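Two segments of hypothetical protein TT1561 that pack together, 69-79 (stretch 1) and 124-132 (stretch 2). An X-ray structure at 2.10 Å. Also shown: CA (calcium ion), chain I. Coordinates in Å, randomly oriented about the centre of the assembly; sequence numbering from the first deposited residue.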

# COMPACT_ATOMS: atom_id res chain seq x y z
N VAL A 69 -16.03 25.74 3.94
CA VAL A 69 -16.32 27.17 3.94
C VAL A 69 -17.39 27.36 5.03
O VAL A 69 -18.16 26.44 5.35
CB VAL A 69 -16.82 27.70 2.58
CG1 VAL A 69 -15.79 27.44 1.51
CG2 VAL A 69 -18.15 27.08 2.23
N PRO A 70 -17.43 28.54 5.64
CA PRO A 70 -18.42 28.79 6.69
C PRO A 70 -19.79 29.16 6.12
O PRO A 70 -19.92 29.49 4.93
CB PRO A 70 -17.78 29.93 7.46
CG PRO A 70 -17.18 30.76 6.34
CD PRO A 70 -16.58 29.73 5.40
N GLY A 71 -20.81 29.10 6.97
CA GLY A 71 -22.16 29.46 6.55
C GLY A 71 -22.56 30.83 7.08
O GLY A 71 -21.76 31.49 7.76
N PRO A 72 -23.79 31.29 6.79
CA PRO A 72 -24.23 32.60 7.26
C PRO A 72 -24.23 32.75 8.80
O PRO A 72 -24.09 33.84 9.30
CB PRO A 72 -25.64 32.74 6.66
CG PRO A 72 -25.58 31.82 5.43
CD PRO A 72 -24.81 30.65 5.94
N GLN A 73 -24.36 31.65 9.52
CA GLN A 73 -24.36 31.71 10.98
C GLN A 73 -23.00 31.52 11.72
O GLN A 73 -22.94 31.62 12.95
CB GLN A 73 -25.37 30.68 11.51
CG GLN A 73 -26.83 31.08 11.27
CD GLN A 73 -27.79 30.10 11.92
OE1 GLN A 73 -27.65 29.77 13.10
NE2 GLN A 73 -28.77 29.61 11.15
N ASP A 74 -21.93 31.27 10.97
CA ASP A 74 -20.61 31.06 11.56
C ASP A 74 -19.94 32.40 11.89
O ASP A 74 -18.82 32.69 11.44
CB ASP A 74 -19.72 30.24 10.60
CG ASP A 74 -20.12 28.79 10.54
OD1 ASP A 74 -20.11 28.11 11.60
OD2 ASP A 74 -20.45 28.31 9.43
N ALA A 75 -20.62 33.21 12.70
CA ALA A 75 -20.11 34.53 13.07
C ALA A 75 -19.92 34.74 14.58
O ALA A 75 -20.54 34.05 15.41
CB ALA A 75 -21.04 35.61 12.48
N PRO A 76 -19.01 35.65 14.97
CA PRO A 76 -18.17 36.46 14.09
C PRO A 76 -17.16 35.60 13.31
O PRO A 76 -16.77 34.52 13.75
CB PRO A 76 -17.51 37.44 15.06
CG PRO A 76 -17.37 36.62 16.30
CD PRO A 76 -18.72 35.93 16.38
N ILE A 77 -16.75 36.11 12.16
CA ILE A 77 -15.83 35.42 11.26
C ILE A 77 -14.52 34.99 11.93
O ILE A 77 -14.01 33.90 11.67
CB ILE A 77 -15.51 36.35 10.03
CG1 ILE A 77 -14.59 35.64 9.02
CG2 ILE A 77 -14.85 37.62 10.50
CD1 ILE A 77 -15.22 34.47 8.31
N TRP A 78 -13.99 35.83 12.81
CA TRP A 78 -12.72 35.55 13.46
C TRP A 78 -12.66 34.35 14.37
O TRP A 78 -11.56 33.81 14.59
CB TRP A 78 -12.24 36.81 14.19
CG TRP A 78 -12.23 38.04 13.29
CD1 TRP A 78 -12.97 39.17 13.46
CD2 TRP A 78 -11.41 38.27 12.12
NE1 TRP A 78 -12.67 40.09 12.48
CE2 TRP A 78 -11.72 39.56 11.65
CE3 TRP A 78 -10.45 37.50 11.44
CZ2 TRP A 78 -11.10 40.11 10.51
CZ3 TRP A 78 -9.83 38.06 10.31
CH2 TRP A 78 -10.16 39.35 9.86
N GLU A 79 -13.80 33.90 14.90
CA GLU A 79 -13.79 32.72 15.76
C GLU A 79 -13.61 31.47 14.91
O GLU A 79 -12.76 30.60 15.20
CB GLU A 79 -15.08 32.61 16.58
CG GLU A 79 -15.29 33.79 17.52
CD GLU A 79 -16.24 33.49 18.69
OE1 GLU A 79 -16.25 34.32 19.62
OE2 GLU A 79 -16.95 32.46 18.70
N GLU A 124 -21.03 42.00 6.04
CA GLU A 124 -21.20 41.84 7.48
C GLU A 124 -20.45 40.56 7.90
O GLU A 124 -20.56 39.52 7.23
CB GLU A 124 -22.68 41.69 7.82
CG GLU A 124 -23.00 41.33 9.27
CD GLU A 124 -22.61 42.42 10.25
OE1 GLU A 124 -22.67 43.60 9.87
OE2 GLU A 124 -22.24 42.09 11.39
N GLU A 125 -19.69 40.64 8.99
CA GLU A 125 -18.96 39.46 9.47
C GLU A 125 -19.08 39.24 10.99
O GLU A 125 -18.47 38.31 11.54
CB GLU A 125 -17.47 39.56 9.09
CG GLU A 125 -17.23 39.61 7.57
CD GLU A 125 -15.77 39.38 7.22
OE1 GLU A 125 -14.92 40.22 7.62
OE2 GLU A 125 -15.48 38.36 6.55
N HIS A 126 -19.87 40.07 11.66
CA HIS A 126 -20.02 39.92 13.10
C HIS A 126 -21.37 39.36 13.57
O HIS A 126 -21.39 38.40 14.34
CB HIS A 126 -19.71 41.25 13.79
CG HIS A 126 -18.29 41.70 13.59
ND1 HIS A 126 -17.85 42.27 12.41
CD2 HIS A 126 -17.20 41.57 14.38
CE1 HIS A 126 -16.55 42.48 12.49
NE2 HIS A 126 -16.13 42.06 13.67
N GLU A 127 -22.47 39.94 13.09
CA GLU A 127 -23.80 39.44 13.46
C GLU A 127 -24.13 38.24 12.56
O GLU A 127 -24.95 37.39 12.90
CB GLU A 127 -24.85 40.54 13.25
CG GLU A 127 -24.52 41.86 13.93
CD GLU A 127 -25.36 43.01 13.40
OE1 GLU A 127 -25.47 43.14 12.16
OE2 GLU A 127 -25.91 43.79 14.21
N ALA A 128 -23.47 38.19 11.41
CA ALA A 128 -23.67 37.10 10.45
C ALA A 128 -22.54 37.20 9.42
O ALA A 128 -21.70 38.09 9.50
CB ALA A 128 -25.04 37.27 9.74
N LEU A 129 -22.52 36.27 8.46
CA LEU A 129 -21.52 36.37 7.39
C LEU A 129 -22.33 36.65 6.15
O LEU A 129 -23.08 35.80 5.71
CB LEU A 129 -20.73 35.07 7.20
CG LEU A 129 -19.95 34.52 8.40
CD1 LEU A 129 -18.99 33.41 7.93
CD2 LEU A 129 -19.19 35.64 9.07
N ARG A 130 -22.18 37.83 5.58
CA ARG A 130 -22.95 38.16 4.39
C ARG A 130 -22.09 38.99 3.48
O ARG A 130 -21.50 39.99 3.91
CB ARG A 130 -24.22 38.96 4.78
CG ARG A 130 -25.11 39.33 3.61
CD ARG A 130 -26.34 40.16 4.02
NE ARG A 130 -25.99 41.53 4.38
CZ ARG A 130 -25.91 42.00 5.63
NH1 ARG A 130 -26.16 41.20 6.67
NH2 ARG A 130 -25.55 43.26 5.84
N TYR A 131 -22.00 38.60 2.22
CA TYR A 131 -21.20 39.40 1.30
C TYR A 131 -21.95 39.69 0.03
O TYR A 131 -22.64 38.83 -0.49
CB TYR A 131 -19.89 38.68 0.91
CG TYR A 131 -19.11 38.09 2.07
CD1 TYR A 131 -19.27 36.76 2.44
CD2 TYR A 131 -18.20 38.87 2.79
CE1 TYR A 131 -18.54 36.22 3.50
CE2 TYR A 131 -17.47 38.33 3.85
CZ TYR A 131 -17.65 37.02 4.20
OH TYR A 131 -16.96 36.51 5.26
N PRO A 132 -21.81 40.92 -0.47
CA PRO A 132 -22.49 41.27 -1.72
C PRO A 132 -21.75 40.58 -2.87
O PRO A 132 -20.53 40.35 -2.78
CB PRO A 132 -22.38 42.79 -1.75
CG PRO A 132 -21.11 43.06 -0.98
CD PRO A 132 -21.20 42.10 0.17
CA CA I . -20.77 32.45 17.11
O HOH W 1 -21.14 30.55 15.56
O HOH W 2 -18.34 31.99 16.51
O HOH W 3 -19.53 33.60 18.92
O HOH W 4 -21.86 34.43 18.77

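Two loop-rich segments, 69-79 and 124-132, pack around L129, whose CA-to-CB bond points toward stretch 1 and which, as a whole residue, has the largest area covered by the other stretch. P70 opens the contact, its CG 3.6 Å from L129 CD1. G71 begins a type I beta turn ending at D74; the turn is braced by D74 OD2, which accepts a hydrogen bond from G71 N at 2.6 Å, and G71 O lies 3.4 Å from L129 CD1. The CA-to-CB bond of P72 points away overall, though CB still touches stretch 2, and its carbonyl faces across: L129 N donates to P72 O (3.0 Å, 154°), anchoring L129 through its backbone. A75 points its CB into the bend of stretch 2, 3.4 Å from H126 O and 3.9 Å from L129 CD2, while A75 O turns to the calcium ion, 2.3 Å from CA. A cis peptide precedes P76, whose CA makes a CA-H...O contact with E125 O (3.2 Å). The same oxygen accepts a hydrogen bond from I77 N (2.9 Å, 154°), the second backbone tie. I77 also packs its CB 3.9 Å from L129 CD2 and its CG2 3.6 Å from E125 CB; E125 OE2 in turn accepts a hydrogen bond from Y131 OH at 2.7 Å. Last, W78 NE1 approaches H126 NE2 at 4.2 Å, the rings meeting obliquely with planes at 63°.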